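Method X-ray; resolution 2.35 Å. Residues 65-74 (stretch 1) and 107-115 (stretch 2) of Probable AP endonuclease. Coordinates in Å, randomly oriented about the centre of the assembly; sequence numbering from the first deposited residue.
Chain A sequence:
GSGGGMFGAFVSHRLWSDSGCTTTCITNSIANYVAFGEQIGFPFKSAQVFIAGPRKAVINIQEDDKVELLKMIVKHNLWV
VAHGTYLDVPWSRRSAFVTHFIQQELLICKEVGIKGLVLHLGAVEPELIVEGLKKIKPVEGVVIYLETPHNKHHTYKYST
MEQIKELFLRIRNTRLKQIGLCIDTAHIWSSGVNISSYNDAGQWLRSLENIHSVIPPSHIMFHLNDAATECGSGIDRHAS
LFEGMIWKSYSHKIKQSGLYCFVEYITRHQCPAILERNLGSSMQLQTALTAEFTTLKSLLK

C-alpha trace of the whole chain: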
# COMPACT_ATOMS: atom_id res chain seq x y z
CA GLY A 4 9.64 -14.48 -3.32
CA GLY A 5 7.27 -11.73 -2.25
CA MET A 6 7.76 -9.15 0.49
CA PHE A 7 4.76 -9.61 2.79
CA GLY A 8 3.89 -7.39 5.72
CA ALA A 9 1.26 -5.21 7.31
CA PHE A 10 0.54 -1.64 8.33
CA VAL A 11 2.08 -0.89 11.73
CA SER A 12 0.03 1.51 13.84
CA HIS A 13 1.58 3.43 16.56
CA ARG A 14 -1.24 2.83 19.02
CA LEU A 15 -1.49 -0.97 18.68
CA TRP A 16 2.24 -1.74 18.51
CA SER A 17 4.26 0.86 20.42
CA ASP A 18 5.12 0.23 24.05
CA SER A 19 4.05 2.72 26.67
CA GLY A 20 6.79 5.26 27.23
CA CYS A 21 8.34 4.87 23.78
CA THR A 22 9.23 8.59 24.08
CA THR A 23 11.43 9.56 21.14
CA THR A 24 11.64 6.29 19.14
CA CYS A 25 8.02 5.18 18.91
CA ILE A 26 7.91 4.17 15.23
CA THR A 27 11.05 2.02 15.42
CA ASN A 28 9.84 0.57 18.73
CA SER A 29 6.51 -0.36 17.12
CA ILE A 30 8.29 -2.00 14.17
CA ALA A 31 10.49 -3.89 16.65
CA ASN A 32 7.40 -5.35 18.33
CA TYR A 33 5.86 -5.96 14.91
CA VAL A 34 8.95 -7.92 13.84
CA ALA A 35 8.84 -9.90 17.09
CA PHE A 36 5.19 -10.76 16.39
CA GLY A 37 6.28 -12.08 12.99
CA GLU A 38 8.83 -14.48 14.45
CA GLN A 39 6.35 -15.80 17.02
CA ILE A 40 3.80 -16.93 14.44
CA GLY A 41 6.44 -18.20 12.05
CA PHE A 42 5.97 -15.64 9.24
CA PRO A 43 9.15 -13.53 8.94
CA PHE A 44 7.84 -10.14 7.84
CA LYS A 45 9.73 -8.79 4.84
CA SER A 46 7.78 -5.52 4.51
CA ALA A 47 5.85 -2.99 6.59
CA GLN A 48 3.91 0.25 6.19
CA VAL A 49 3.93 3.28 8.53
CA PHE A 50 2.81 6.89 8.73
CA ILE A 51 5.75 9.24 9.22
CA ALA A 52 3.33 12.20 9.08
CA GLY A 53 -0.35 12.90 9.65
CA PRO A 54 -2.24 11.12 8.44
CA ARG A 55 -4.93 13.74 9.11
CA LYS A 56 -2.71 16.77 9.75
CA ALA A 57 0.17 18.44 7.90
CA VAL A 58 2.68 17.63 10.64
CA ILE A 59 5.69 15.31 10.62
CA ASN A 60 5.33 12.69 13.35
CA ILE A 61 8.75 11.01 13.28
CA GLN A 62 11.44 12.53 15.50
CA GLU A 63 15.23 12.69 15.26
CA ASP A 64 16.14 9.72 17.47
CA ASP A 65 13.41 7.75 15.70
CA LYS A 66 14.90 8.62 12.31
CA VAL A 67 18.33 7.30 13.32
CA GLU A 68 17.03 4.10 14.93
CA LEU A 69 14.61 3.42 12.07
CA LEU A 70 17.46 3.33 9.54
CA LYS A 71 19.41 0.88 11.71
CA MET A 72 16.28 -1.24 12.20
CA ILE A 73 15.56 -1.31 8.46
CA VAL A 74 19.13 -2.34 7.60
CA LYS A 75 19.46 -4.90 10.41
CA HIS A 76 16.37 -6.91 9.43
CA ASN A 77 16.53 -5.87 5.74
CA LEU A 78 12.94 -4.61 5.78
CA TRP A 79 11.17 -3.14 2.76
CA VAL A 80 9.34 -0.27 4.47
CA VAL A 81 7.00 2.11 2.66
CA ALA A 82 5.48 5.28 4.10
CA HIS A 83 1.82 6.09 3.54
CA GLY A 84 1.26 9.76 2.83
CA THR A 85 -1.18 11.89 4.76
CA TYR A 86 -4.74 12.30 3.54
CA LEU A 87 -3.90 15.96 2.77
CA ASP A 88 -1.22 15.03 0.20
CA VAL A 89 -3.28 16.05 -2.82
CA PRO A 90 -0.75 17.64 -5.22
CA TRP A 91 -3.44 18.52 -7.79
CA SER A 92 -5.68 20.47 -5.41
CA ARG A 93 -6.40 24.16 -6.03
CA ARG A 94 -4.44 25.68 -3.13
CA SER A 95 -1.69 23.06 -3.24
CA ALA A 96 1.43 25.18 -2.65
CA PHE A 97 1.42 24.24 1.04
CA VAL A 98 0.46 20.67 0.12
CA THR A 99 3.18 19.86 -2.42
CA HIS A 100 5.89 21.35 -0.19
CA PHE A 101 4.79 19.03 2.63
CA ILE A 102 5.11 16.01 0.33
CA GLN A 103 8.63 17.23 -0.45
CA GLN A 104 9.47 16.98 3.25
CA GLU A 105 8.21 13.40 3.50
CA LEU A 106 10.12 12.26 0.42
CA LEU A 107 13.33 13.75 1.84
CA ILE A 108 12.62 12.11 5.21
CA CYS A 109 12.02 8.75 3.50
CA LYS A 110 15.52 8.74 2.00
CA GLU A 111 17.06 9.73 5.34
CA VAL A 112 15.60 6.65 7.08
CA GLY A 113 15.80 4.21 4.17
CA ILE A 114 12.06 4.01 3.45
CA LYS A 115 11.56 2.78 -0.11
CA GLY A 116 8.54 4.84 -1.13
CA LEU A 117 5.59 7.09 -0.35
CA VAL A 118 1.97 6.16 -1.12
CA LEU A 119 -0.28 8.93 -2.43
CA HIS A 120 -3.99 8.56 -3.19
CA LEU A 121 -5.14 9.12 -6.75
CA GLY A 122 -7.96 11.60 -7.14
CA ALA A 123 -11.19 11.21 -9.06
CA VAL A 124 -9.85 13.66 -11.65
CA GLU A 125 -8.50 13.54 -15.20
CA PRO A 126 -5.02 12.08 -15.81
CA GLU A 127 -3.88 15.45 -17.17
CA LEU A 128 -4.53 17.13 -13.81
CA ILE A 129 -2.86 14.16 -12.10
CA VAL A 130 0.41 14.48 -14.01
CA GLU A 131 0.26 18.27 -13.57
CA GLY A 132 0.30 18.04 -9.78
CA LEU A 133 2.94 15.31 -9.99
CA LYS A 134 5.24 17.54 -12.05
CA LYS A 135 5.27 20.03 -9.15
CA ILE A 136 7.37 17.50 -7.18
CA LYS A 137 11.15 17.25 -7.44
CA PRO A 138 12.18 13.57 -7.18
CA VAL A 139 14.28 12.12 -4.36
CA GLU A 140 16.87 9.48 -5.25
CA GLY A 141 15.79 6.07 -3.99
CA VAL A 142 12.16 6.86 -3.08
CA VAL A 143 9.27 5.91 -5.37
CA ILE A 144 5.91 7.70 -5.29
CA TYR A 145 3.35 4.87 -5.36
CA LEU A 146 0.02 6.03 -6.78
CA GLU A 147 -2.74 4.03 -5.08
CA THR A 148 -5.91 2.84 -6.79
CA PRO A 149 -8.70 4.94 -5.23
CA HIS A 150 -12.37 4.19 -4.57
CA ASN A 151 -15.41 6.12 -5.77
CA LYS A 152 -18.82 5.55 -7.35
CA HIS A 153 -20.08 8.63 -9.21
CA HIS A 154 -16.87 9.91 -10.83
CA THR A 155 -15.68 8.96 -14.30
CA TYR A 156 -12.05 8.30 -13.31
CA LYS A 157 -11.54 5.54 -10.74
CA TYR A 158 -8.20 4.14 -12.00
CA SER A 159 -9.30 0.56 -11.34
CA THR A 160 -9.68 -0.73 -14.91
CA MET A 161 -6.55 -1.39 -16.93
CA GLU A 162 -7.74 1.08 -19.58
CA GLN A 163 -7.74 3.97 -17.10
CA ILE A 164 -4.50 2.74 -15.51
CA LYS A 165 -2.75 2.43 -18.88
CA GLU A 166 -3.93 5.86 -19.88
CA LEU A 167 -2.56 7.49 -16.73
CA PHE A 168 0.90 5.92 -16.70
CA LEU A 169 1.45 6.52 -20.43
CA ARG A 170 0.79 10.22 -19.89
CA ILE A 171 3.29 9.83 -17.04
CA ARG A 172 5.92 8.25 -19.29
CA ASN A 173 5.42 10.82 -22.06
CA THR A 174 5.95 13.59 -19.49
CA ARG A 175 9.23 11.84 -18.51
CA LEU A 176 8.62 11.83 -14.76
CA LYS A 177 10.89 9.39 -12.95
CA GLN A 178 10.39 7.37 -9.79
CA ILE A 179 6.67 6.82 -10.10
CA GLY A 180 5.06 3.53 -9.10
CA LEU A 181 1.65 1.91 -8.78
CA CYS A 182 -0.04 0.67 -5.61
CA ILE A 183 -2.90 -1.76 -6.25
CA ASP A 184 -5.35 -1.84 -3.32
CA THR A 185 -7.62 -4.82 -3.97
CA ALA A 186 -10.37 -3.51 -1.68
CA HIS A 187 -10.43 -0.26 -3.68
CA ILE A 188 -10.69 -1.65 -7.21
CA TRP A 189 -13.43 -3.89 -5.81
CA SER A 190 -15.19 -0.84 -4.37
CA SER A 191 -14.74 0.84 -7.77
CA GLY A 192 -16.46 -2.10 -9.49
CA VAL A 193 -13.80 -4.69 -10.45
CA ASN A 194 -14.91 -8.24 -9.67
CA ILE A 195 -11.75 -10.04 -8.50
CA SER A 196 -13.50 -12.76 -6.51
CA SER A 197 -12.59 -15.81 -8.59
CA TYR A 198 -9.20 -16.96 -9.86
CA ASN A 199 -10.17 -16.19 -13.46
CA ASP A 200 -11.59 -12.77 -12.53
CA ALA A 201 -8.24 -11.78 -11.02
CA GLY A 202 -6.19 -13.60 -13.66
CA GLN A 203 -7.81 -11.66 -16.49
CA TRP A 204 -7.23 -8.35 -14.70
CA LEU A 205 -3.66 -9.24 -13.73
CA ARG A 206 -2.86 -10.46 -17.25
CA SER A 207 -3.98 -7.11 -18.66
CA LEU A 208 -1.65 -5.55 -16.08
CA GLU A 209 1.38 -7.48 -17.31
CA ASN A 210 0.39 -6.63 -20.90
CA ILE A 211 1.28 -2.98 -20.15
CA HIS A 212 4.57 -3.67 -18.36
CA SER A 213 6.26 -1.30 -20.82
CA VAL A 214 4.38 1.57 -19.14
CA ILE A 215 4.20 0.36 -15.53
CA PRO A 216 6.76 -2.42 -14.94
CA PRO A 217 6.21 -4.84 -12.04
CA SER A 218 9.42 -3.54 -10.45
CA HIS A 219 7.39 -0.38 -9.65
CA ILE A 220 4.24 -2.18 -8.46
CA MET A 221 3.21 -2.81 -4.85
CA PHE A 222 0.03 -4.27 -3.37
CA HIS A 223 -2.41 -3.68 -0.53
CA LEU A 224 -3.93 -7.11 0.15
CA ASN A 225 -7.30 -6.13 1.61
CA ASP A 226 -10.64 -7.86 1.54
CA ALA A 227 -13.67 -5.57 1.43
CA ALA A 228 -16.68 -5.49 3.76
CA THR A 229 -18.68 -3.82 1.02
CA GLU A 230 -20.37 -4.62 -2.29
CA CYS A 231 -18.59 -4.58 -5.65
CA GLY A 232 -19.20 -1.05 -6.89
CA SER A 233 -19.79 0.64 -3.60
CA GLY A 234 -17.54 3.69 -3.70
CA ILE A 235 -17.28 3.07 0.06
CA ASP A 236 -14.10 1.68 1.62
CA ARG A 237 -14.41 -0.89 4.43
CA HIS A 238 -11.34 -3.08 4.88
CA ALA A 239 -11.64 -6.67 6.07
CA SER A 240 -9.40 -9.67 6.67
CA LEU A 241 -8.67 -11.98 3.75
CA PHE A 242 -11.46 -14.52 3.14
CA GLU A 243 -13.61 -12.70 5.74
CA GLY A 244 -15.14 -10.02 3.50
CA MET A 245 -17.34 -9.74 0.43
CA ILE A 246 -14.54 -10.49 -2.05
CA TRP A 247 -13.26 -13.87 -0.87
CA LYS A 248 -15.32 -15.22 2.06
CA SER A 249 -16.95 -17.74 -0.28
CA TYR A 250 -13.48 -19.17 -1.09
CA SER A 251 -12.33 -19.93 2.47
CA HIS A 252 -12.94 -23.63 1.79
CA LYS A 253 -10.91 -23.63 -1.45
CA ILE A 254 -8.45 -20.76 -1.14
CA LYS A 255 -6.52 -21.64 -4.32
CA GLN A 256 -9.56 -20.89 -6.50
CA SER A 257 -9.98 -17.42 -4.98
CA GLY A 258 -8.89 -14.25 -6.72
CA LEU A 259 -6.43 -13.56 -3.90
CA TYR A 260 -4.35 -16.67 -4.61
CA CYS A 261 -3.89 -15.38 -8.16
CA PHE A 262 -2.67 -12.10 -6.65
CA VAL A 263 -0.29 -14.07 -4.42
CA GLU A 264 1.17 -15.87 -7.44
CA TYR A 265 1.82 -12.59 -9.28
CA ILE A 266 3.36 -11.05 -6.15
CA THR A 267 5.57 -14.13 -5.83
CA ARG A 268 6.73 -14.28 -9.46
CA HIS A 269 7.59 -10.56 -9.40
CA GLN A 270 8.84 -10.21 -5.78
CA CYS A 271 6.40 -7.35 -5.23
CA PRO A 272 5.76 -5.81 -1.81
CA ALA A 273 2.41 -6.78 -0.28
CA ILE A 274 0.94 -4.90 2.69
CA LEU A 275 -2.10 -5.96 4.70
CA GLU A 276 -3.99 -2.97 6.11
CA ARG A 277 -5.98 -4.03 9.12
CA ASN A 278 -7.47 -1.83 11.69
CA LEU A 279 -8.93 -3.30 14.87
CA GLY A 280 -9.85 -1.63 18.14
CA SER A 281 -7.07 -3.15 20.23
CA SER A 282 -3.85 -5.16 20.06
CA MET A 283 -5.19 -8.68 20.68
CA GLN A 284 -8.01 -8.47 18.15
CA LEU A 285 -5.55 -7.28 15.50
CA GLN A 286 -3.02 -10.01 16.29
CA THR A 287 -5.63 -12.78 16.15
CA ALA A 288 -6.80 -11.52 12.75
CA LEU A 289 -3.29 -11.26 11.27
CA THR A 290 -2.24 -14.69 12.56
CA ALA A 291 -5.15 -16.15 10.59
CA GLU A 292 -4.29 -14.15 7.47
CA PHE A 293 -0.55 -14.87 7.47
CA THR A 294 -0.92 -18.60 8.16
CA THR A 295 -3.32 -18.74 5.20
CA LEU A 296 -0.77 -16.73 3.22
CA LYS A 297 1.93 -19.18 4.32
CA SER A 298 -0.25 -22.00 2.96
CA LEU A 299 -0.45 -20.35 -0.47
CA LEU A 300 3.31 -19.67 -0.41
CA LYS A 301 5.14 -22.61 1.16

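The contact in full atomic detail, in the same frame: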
# COMPACT_ATOMS: atom_id res chain seq x y z
N ASP A 65 14.14 8.76 16.45
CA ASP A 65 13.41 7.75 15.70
C ASP A 65 13.97 7.58 14.30
O ASP A 65 14.07 6.46 13.79
CB ASP A 65 11.93 8.12 15.65
CG ASP A 65 11.02 6.92 15.78
OD1 ASP A 65 11.52 5.78 15.75
OD2 ASP A 65 9.79 7.12 15.91
N LYS A 66 14.37 8.69 13.67
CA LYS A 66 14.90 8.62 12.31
C LYS A 66 16.22 7.86 12.26
O LYS A 66 16.50 7.15 11.29
CB LYS A 66 15.07 10.03 11.75
CG LYS A 66 13.76 10.78 11.56
CD LYS A 66 13.97 12.26 11.32
CE LYS A 66 14.60 12.52 9.96
NZ LYS A 66 14.50 13.96 9.58
N VAL A 67 17.05 8.00 13.30
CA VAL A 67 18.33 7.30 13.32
C VAL A 67 18.13 5.82 13.62
O VAL A 67 18.74 4.96 12.98
CB VAL A 67 19.28 7.96 14.34
CG1 VAL A 67 20.59 7.20 14.42
CG2 VAL A 67 19.53 9.42 13.96
N GLU A 68 17.27 5.50 14.59
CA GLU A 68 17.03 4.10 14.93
C GLU A 68 16.27 3.38 13.83
O GLU A 68 16.49 2.18 13.62
CB GLU A 68 16.27 4.01 16.26
CG GLU A 68 17.05 4.53 17.46
CD GLU A 68 18.35 3.77 17.68
OE1 GLU A 68 18.29 2.55 17.92
OE2 GLU A 68 19.42 4.40 17.62
N LEU A 69 15.38 4.07 13.12
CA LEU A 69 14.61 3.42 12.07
C LEU A 69 15.51 2.95 10.93
O LEU A 69 15.30 1.87 10.37
CB LEU A 69 13.53 4.37 11.54
CG LEU A 69 12.64 3.83 10.42
CD1 LEU A 69 11.99 2.53 10.85
CD2 LEU A 69 11.59 4.86 10.03
N LEU A 70 16.53 3.74 10.58
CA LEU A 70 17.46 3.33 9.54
C LEU A 70 18.24 2.09 9.96
O LEU A 70 18.43 1.17 9.17
CB LEU A 70 18.42 4.47 9.21
CG LEU A 70 19.47 4.17 8.14
CD1 LEU A 70 18.80 3.95 6.79
CD2 LEU A 70 20.50 5.28 8.07
N LYS A 71 18.71 2.06 11.22
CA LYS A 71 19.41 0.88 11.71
C LYS A 71 18.49 -0.33 11.74
O LYS A 71 18.90 -1.44 11.38
CB LYS A 71 19.97 1.16 13.11
CG LYS A 71 21.06 2.22 13.14
CD LYS A 71 21.21 2.82 14.53
CE LYS A 71 21.44 1.74 15.58
NZ LYS A 71 21.48 2.31 16.95
N MET A 72 17.24 -0.14 12.17
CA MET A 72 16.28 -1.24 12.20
C MET A 72 16.02 -1.78 10.80
O MET A 72 15.96 -3.00 10.60
CB MET A 72 14.98 -0.78 12.85
CG MET A 72 13.84 -1.78 12.74
SD MET A 72 14.07 -3.21 13.81
CE MET A 72 14.02 -2.44 15.42
N ILE A 73 15.85 -0.88 9.82
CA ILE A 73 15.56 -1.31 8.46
C ILE A 73 16.73 -2.10 7.88
O ILE A 73 16.54 -3.13 7.22
CB ILE A 73 15.21 -0.09 7.59
CG1 ILE A 73 13.82 0.44 7.96
CG2 ILE A 73 15.27 -0.44 6.11
CD1 ILE A 73 13.39 1.65 7.16
N VAL A 74 17.96 -1.65 8.13
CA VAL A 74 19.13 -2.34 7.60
C VAL A 74 19.33 -3.68 8.31
O VAL A 74 19.61 -4.70 7.67
CB VAL A 74 20.37 -1.45 7.71
CG1 VAL A 74 21.62 -2.22 7.31
CG2 VAL A 74 20.21 -0.21 6.84
N LEU A 107 11.98 13.58 1.32
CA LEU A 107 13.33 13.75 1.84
C LEU A 107 13.53 12.92 3.10
O LEU A 107 14.59 12.30 3.29
CB LEU A 107 13.60 15.22 2.11
N ILE A 108 12.52 12.89 3.98
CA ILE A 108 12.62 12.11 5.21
C ILE A 108 12.71 10.62 4.89
O ILE A 108 13.44 9.87 5.56
CB ILE A 108 11.43 12.42 6.13
CG1 ILE A 108 11.52 13.85 6.66
CG2 ILE A 108 11.36 11.44 7.29
CD1 ILE A 108 10.28 14.31 7.39
N CYS A 109 11.99 10.17 3.86
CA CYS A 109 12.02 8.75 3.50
C CYS A 109 13.42 8.30 3.13
O CYS A 109 13.85 7.20 3.52
CB CYS A 109 11.05 8.48 2.35
SG CYS A 109 9.30 8.56 2.82
N LYS A 110 14.16 9.12 2.38
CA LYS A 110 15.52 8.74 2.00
C LYS A 110 16.46 8.77 3.19
O LYS A 110 17.43 8.00 3.24
CB LYS A 110 16.04 9.65 0.89
CG LYS A 110 17.34 9.17 0.26
CD LYS A 110 18.38 10.28 0.21
CE LYS A 110 18.07 11.28 -0.89
NZ LYS A 110 19.01 12.43 -0.88
N GLU A 111 16.20 9.65 4.17
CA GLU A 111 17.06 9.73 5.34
C GLU A 111 16.99 8.45 6.17
O GLU A 111 18.00 8.03 6.76
CB GLU A 111 16.68 10.93 6.20
CG GLU A 111 17.43 12.21 5.86
N VAL A 112 15.82 7.81 6.22
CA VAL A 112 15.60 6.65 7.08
C VAL A 112 15.54 5.36 6.28
O VAL A 112 15.27 4.29 6.85
CB VAL A 112 14.34 6.83 7.93
CG1 VAL A 112 14.42 8.11 8.74
CG2 VAL A 112 13.10 6.85 7.05
N GLY A 113 15.78 5.41 4.97
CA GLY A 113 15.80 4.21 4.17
C GLY A 113 14.44 3.64 3.82
O GLY A 113 14.34 2.45 3.51
N ILE A 114 13.39 4.45 3.87
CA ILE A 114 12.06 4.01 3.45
C ILE A 114 12.00 4.05 1.93
O ILE A 114 12.43 5.02 1.30
CB ILE A 114 10.97 4.88 4.09
CG1 ILE A 114 10.79 4.49 5.56
CG2 ILE A 114 9.66 4.76 3.33
CD1 ILE A 114 9.78 5.33 6.30
N LYS A 115 11.46 2.98 1.33
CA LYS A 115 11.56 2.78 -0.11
C LYS A 115 10.60 3.65 -0.91
O LYS A 115 10.87 3.93 -2.08
CB LYS A 115 11.31 1.31 -0.45
CG LYS A 115 12.15 0.34 0.36
CD LYS A 115 13.61 0.37 -0.06
CE LYS A 115 14.41 -0.69 0.68
NZ LYS A 115 15.82 -0.77 0.21
O HOH W 1 18.53 7.98 9.60

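Residues from 107 onward continue a helix that begins earlier in the chain and meets the helix of residues 65-74 at 55°, with a closest axial approach of 9.4 Å. No direct hydrogen bond joins the two stretches among the atoms modelled, and the contact rests on apolar packing supplemented by one water. The modelled atoms of Leu-107, whose side chain stops at CB, make no contact. The first touch comes from Ile-108, whose CG1 sits 4.2 Å from NZ of Lys-66, at the end of a long side chain that runs alongside the second helix. Cys-109 and Lys-110 make no contact.

At Glu-111, whose side chain is modelled only to CG, the contacts seen are made by the backbone O. Its O accepts a hydrogen bond from the water at 2.9 Å, and the same water donates to Lys-66 O at 2.8 Å, so two carbonyls that could not bond each other are bridged. Leu-70 CD2 also approaches Glu-111 O, at 3.9 Å.

Val-112 is the centre of the contact and has the largest area covered. Its CG1 lies 3.4 Å from Lys-66 O and 3.6 Å from Lys-66 CB, while CG2 packs 3.9 Å from Leu-69 CD2. The backbones are close here, with the CA atoms of Leu-70 and Val-112 4.5 Å apart, and Leu-70 CA makes a CA-H...O contact of 3.6 Å with Val-112 O. That oxygen also lies 3.3 Å from Ile-73 CD1.

Gly-113 leaves helical geometry with a positive phi of 77°, a conformation that favours glycine. Packing adds a second constraint: Leu-70 CD1 is 3.8 Å from Gly-113 N, and an ideal CB on Gly-113 would fall a tight 3.0 Å from that same CD1.

Ile-114 closes the contact through its side chain, with CD1 4.2 Å from Leu-69 CD2 and CG1 4.2 Å from Ile-73 CD1.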